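Local atomic coordinates of L-fuculose phosphate aldolase (Streptococcus pneumoniae, PDB entry 4C24), a protein that is a zinc-binding member of the class II aldolase and adducin family, found here as an assembly of four chains. Residues 95-109 with 156-169. Residues are numbered along the deposited sequence; the frame is centred on the assembly and turned at random.
Sequences AIIHAHTTYATVLAC and LLANHGILAGAQNL. With ZN (zinc ion), chain B; SO4 (sulfate ion), chain D.
His98 and His160 meet at a zinc ion, and the first of them is a worked example of a second-shell carbonyl orienting a metal ligand. From His98 CB, which lies 3.6 Å from Leu163 CD1, the side chain sets off with CG anti to the backbone N (chi1 164°), which carries the ring across toward strand 161-166. His98 CG comes within 3.7 Å of Ile162 O. His98 ND1 donates to Ile162 O at 2.8 Å, a bent bond with 139° at the hydrogen, arriving above the carbonyl plane; Ala99 N reaches the same oxygen from the opposite face, so that two donors grip it. His98 CE1 rests 3.5 Å from Leu157 CD1, His98 CD2 lies 3.0 Å from the zinc, and His98 NE2 binds zinc at 2.0 Å; the bonds at ND1 and NE2 together probably limit the ring's rotation. His100 NE2, His160 NE2 and a water complete the four ligands seen here; the His98 and His160 ring planes stand 81° apart. Beyond the metal, Ile96 CG2 touches Leu163 CD1 at 3.5 Å. His160 and Gly161 together face Leu157 in a classic beta bulge. Strands 95-99 and 161-166 run antiparallel within the mixed sheet, flanked by strands 32-37 and 154-157; helix 103-109 packs through Ala104, Leu107 and Ala108 on Leu156, and through Ala104 on Ile162; helix 80-89 covers Ile96 and Leu163, helix 169-192 Ile162, and Tyr119 of the second subunit meets the His160 ring edge-to-face (T-shaped).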
loop_
_atom_site.group_PDB
_atom_site.type_symbol
_atom_site.label_atom_id
_atom_site.label_comp_id
_atom_site.label_asym_id
_atom_site.label_seq_id
_atom_site.Cartn_x
_atom_site.Cartn_y
_atom_site.Cartn_z
ATOM N N ALA A 95 19.284 6.080 -21.475
ATOM C CA ALA A 95 18.945 6.461 -20.120
ATOM C C ALA A 95 18.721 5.198 -19.324
ATOM O O ALA A 95 18.153 4.243 -19.860
ATOM C CB ALA A 95 17.700 7.325 -20.092
ATOM N N ILE A 96 19.139 5.214 -18.063
ATOM C CA ILE A 96 19.084 4.022 -17.213
ATOM C C ILE A 96 18.614 4.402 -15.831
ATOM O O ILE A 96 19.044 5.439 -15.255
ATOM C CB ILE A 96 20.474 3.371 -17.113
ATOM C CG1 ILE A 96 20.867 2.855 -18.484
ATOM C CG2 ILE A 96 20.494 2.211 -16.102
ATOM C CD1 ILE A 96 22.294 2.348 -18.607
ATOM N N ILE A 97 17.751 3.565 -15.259
ATOM C CA ILE A 97 17.345 3.733 -13.894
ATOM C C ILE A 97 17.608 2.457 -13.150
ATOM O O ILE A 97 17.258 1.362 -13.661
ATOM C CB ILE A 97 15.849 4.093 -13.783
ATOM C CG1 ILE A 97 15.585 5.457 -14.479
ATOM C CG2 ILE A 97 15.416 4.099 -12.321
ATOM C CD1 ILE A 97 14.122 5.854 -14.501
ATOM N N HIS A 98 18.248 2.581 -11.992
ATOM C CA HIS A 98 18.396 1.455 -11.053
ATOM C C HIS A 98 17.600 1.772 -9.800
ATOM O O HIS A 98 17.667 2.894 -9.238
ATOM C CB HIS A 98 19.864 1.218 -10.739
ATOM C CG HIS A 98 20.110 0.371 -9.522
ATOM N ND1 HIS A 98 19.750 -0.960 -9.460
ATOM C CD2 HIS A 98 20.677 0.663 -8.325
ATOM C CE1 HIS A 98 20.080 -1.444 -8.276
ATOM N NE2 HIS A 98 20.666 -0.490 -7.570
ATOM N N ALA A 99 16.816 0.800 -9.343
ATOM C CA ALA A 99 15.982 1.000 -8.195
ATOM C C ALA A 99 15.893 -0.251 -7.357
ATOM O O ALA A 99 16.089 -1.338 -7.891
ATOM C CB ALA A 99 14.591 1.441 -8.621
ATOM N N HIS A 100 15.634 -0.096 -6.071
ATOM C CA HIS A 100 15.311 -1.229 -5.190
ATOM C C HIS A 100 13.814 -1.165 -5.000
ATOM O O HIS A 100 13.312 -0.481 -4.099
ATOM C CB HIS A 100 16.037 -1.107 -3.857
ATOM C CG HIS A 100 17.533 -1.020 -3.975
ATOM N ND1 HIS A 100 18.367 -1.151 -2.892
ATOM C CD2 HIS A 100 18.338 -0.818 -5.050
ATOM C CE1 HIS A 100 19.625 -0.981 -3.288
ATOM N NE2 HIS A 100 19.631 -0.817 -4.602
ATOM N N THR A 101 13.083 -1.781 -5.921
ATOM C CA THR A 101 11.636 -1.768 -5.833
ATOM C C THR A 101 11.132 -2.906 -4.929
ATOM O O THR A 101 11.915 -3.495 -4.152
ATOM C CB THR A 101 11.002 -1.776 -7.229
ATOM O OG1 THR A 101 11.290 -3.036 -7.851
ATOM C CG2 THR A 101 11.514 -0.598 -8.089
ATOM N N THR A 102 9.840 -3.178 -4.959
ATOM C CA THR A 102 9.349 -4.241 -4.075
ATOM C C THR A 102 9.354 -5.633 -4.710
ATOM O O THR A 102 10.262 -6.437 -4.411
ATOM C CB THR A 102 7.978 -3.907 -3.498
ATOM O OG1 THR A 102 8.073 -2.624 -2.877
ATOM C CG2 THR A 102 7.551 -4.960 -2.464
ATOM N N TYR A 103 8.376 -5.921 -5.561
ATOM C CA TYR A 103 8.238 -7.310 -6.052
ATOM C C TYR A 103 9.307 -7.713 -7.029
ATOM O O TYR A 103 9.654 -8.915 -7.106
ATOM C CB TYR A 103 6.826 -7.574 -6.565
ATOM C CG TYR A 103 5.828 -7.618 -5.449
ATOM C CD1 TYR A 103 5.229 -6.454 -4.967
ATOM C CD2 TYR A 103 5.497 -8.822 -4.823
ATOM C CE1 TYR A 103 4.315 -6.489 -3.932
ATOM C CE2 TYR A 103 4.579 -8.876 -3.795
ATOM C CZ TYR A 103 3.994 -7.698 -3.327
ATOM O OH TYR A 103 3.073 -7.741 -2.304
ATOM N N ALA A 104 9.830 -6.786 -7.812
ATOM C CA ALA A 104 10.966 -7.074 -8.662
ATOM C C ALA A 104 12.147 -7.520 -7.803
ATOM O O ALA A 104 12.862 -8.443 -8.174
ATOM C CB ALA A 104 11.291 -5.886 -9.553
ATOM N N THR A 105 12.325 -6.911 -6.642
ATOM C CA THR A 105 13.420 -7.267 -5.756
ATOM C C THR A 105 13.125 -8.589 -5.065
ATOM O O THR A 105 14.054 -9.356 -4.853
ATOM C CB THR A 105 13.679 -6.149 -4.753
ATOM O OG1 THR A 105 14.029 -4.989 -5.501
ATOM C CG2 THR A 105 14.820 -6.498 -3.808
ATOM N N VAL A 106 11.855 -8.848 -4.739
ATOM C CA VAL A 106 11.455 -10.210 -4.263
ATOM C C VAL A 106 11.950 -11.277 -5.228
ATOM O O VAL A 106 12.626 -12.265 -4.821
ATOM C CB VAL A 106 9.939 -10.304 -4.077
ATOM C CG1 VAL A 106 9.501 -11.770 -3.871
ATOM C CG2 VAL A 106 9.559 -9.435 -2.905
ATOM N N LEU A 107 11.610 -11.110 -6.496
ATOM C CA LEU A 107 12.077 -12.072 -7.502
ATOM C C LEU A 107 13.601 -12.139 -7.522
ATOM O O LEU A 107 14.186 -13.201 -7.594
ATOM C CB LEU A 107 11.511 -11.744 -8.865
ATOM C CG LEU A 107 10.010 -12.004 -8.959
ATOM C CD1 LEU A 107 9.519 -11.571 -10.333
ATOM C CD2 LEU A 107 9.697 -13.524 -8.780
ATOM N N ALA A 108 14.275 -10.995 -7.430
ATOM C CA ALA A 108 15.722 -10.959 -7.418
ATOM C C ALA A 108 16.308 -11.718 -6.229
ATOM O O ALA A 108 17.388 -12.292 -6.340
ATOM C CB ALA A 108 16.159 -9.488 -7.351
ATOM N N CYS A 109 15.641 -11.662 -5.079
ATOM C CA CYS A 109 16.151 -12.339 -3.890
ATOM C C CYS A 109 15.908 -13.832 -3.914
ATOM O O CYS A 109 16.604 -14.565 -3.216
ATOM C CB CYS A 109 15.636 -11.697 -2.604
ATOM S SG CYS A 109 16.212 -9.992 -2.403
ATOM N N LEU A 156 16.845 -8.093 -13.493
ATOM C CA LEU A 156 16.885 -8.164 -12.050
ATOM C C LEU A 156 18.319 -8.421 -11.545
ATOM O O LEU A 156 19.082 -9.205 -12.127
ATOM C CB LEU A 156 15.918 -9.247 -11.539
ATOM C CG LEU A 156 14.480 -9.219 -12.055
ATOM C CD1 LEU A 156 13.662 -10.368 -11.490
ATOM C CD2 LEU A 156 13.862 -7.854 -11.754
ATOM N N LEU A 157 18.684 -7.754 -10.465
ATOM C CA LEU A 157 20.000 -7.888 -9.873
ATOM C C LEU A 157 19.821 -8.702 -8.604
ATOM O O LEU A 157 19.116 -8.308 -7.673
ATOM C CB LEU A 157 20.554 -6.509 -9.513
ATOM C CG LEU A 157 20.584 -5.542 -10.694
ATOM C CD1 LEU A 157 21.045 -4.172 -10.186
ATOM C CD2 LEU A 157 21.424 -6.042 -11.870
ATOM N N ALA A 158 20.453 -9.883 -8.596
ATOM C CA ALA A 158 20.240 -10.831 -7.528
ATOM C C ALA A 158 20.404 -10.226 -6.124
ATOM O O ALA A 158 21.415 -9.599 -5.824
ATOM C CB ALA A 158 21.200 -11.995 -7.712
ATOM N N ASN A 159 19.402 -10.405 -5.267
ATOM C CA ASN A 159 19.482 -9.971 -3.873
ATOM C C ASN A 159 19.667 -8.466 -3.763
ATOM O O ASN A 159 20.242 -7.985 -2.798
ATOM C CB ASN A 159 20.580 -10.713 -3.096
ATOM C CG ASN A 159 20.339 -12.196 -3.061
ATOM O OD1 ASN A 159 19.582 -12.706 -2.238
ATOM N ND2 ASN A 159 20.958 -12.872 -3.959
ATOM N N HIS A 160 19.142 -7.764 -4.761
ATOM C CA HIS A 160 19.491 -6.335 -4.886
ATOM C C HIS A 160 18.363 -5.481 -5.422
ATOM O O HIS A 160 17.813 -4.657 -4.679
ATOM C CB HIS A 160 20.744 -6.209 -5.741
ATOM C CG HIS A 160 21.303 -4.823 -5.805
ATOM N ND1 HIS A 160 22.623 -4.572 -6.084
ATOM C CD2 HIS A 160 20.707 -3.611 -5.630
ATOM C CE1 HIS A 160 22.821 -3.253 -6.086
ATOM N NE2 HIS A 160 21.672 -2.656 -5.817
ATOM N N GLY A 161 18.002 -5.646 -6.684
ATOM C CA GLY A 161 16.979 -4.776 -7.264
ATOM C C GLY A 161 16.826 -4.929 -8.746
ATOM O O GLY A 161 16.919 -6.030 -9.276
ATOM N N ILE A 162 16.589 -3.827 -9.437
ATOM C CA ILE A 162 16.293 -3.857 -10.839
ATOM C C ILE A 162 17.125 -2.790 -11.537
ATOM O O ILE A 162 17.484 -1.773 -10.928
ATOM C CB ILE A 162 14.782 -3.602 -11.082
ATOM C CG1 ILE A 162 14.367 -3.843 -12.530
ATOM C CG2 ILE A 162 14.386 -2.184 -10.659
ATOM C CD1 ILE A 162 12.876 -3.765 -12.767
ATOM N N LEU A 163 17.428 -3.044 -12.792
ATOM C CA LEU A 163 18.048 -2.101 -13.697
ATOM C C LEU A 163 17.211 -2.064 -14.963
ATOM O O LEU A 163 16.850 -3.107 -15.518
ATOM C CB LEU A 163 19.482 -2.518 -14.031
ATOM C CG LEU A 163 20.390 -1.543 -14.791
ATOM C CD1 LEU A 163 20.844 -0.465 -13.815
ATOM C CD2 LEU A 163 21.630 -2.231 -15.378
ATOM N N ALA A 164 16.880 -0.860 -15.443
ATOM C CA ALA A 164 16.161 -0.729 -16.699
ATOM C C ALA A 164 16.788 0.353 -17.555
ATOM O O ALA A 164 17.350 1.301 -17.026
ATOM C CB ALA A 164 14.691 -0.415 -16.458
ATOM N N GLY A 165 16.657 0.209 -18.865
ATOM C CA GLY A 165 17.187 1.193 -19.797
ATOM C C GLY A 165 16.259 1.447 -20.952
ATOM O O GLY A 165 15.476 0.580 -21.359
ATOM N N ALA A 166 16.324 2.662 -21.491
ATOM C CA ALA A 166 15.525 2.989 -22.653
ATOM C C ALA A 166 16.131 4.178 -23.358
ATOM O O ALA A 166 17.226 4.596 -23.024
ATOM C CB ALA A 166 14.089 3.293 -22.244
ATOM N N GLN A 167 15.405 4.671 -24.355
ATOM C CA GLN A 167 15.856 5.804 -25.176
ATOM C C GLN A 167 15.943 7.120 -24.412
ATOM O O GLN A 167 16.710 8.012 -24.794
ATOM C CB GLN A 167 14.950 5.969 -26.389
ATOM N N ASN A 168 15.136 7.259 -23.368
ATOM C CA ASN A 168 15.129 8.451 -22.523
ATOM C C ASN A 168 14.581 8.112 -21.149
ATOM O O ASN A 168 14.128 6.977 -20.920
ATOM C CB ASN A 168 14.331 9.586 -23.189
ATOM C CG ASN A 168 12.934 9.161 -23.589
ATOM O OD1 ASN A 168 12.259 8.434 -22.866
ATOM N ND2 ASN A 168 12.494 9.613 -24.746
ATOM N N LEU A 169 14.635 9.068 -20.232
ATOM C CA LEU A 169 14.262 8.821 -18.836
ATOM C C LEU A 169 12.784 8.553 -18.654
ATOM O O LEU A 169 12.418 7.722 -17.831
ATOM C CB LEU A 169 14.688 9.947 -17.907
ATOM C CG LEU A 169 16.164 9.970 -17.570
ATOM C CD1 LEU A 169 16.497 11.317 -16.954
ATOM C CD2 LEU A 169 16.574 8.849 -16.611
HETATM ZN ZN ZN B . 21.294 -0.695 -5.697
HETATM S S SO4 D . 3.823 -2.459 -2.717
HETATM O O1 SO4 D . 5.243 -2.061 -2.746
HETATM O O2 SO4 D . 3.043 -1.235 -2.416
HETATM O O3 SO4 D . 3.493 -2.959 -4.062
HETATM O O4 SO4 D . 3.615 -3.501 -1.688
HETATM O O HOH W 1 23.188 0.045 -5.219
#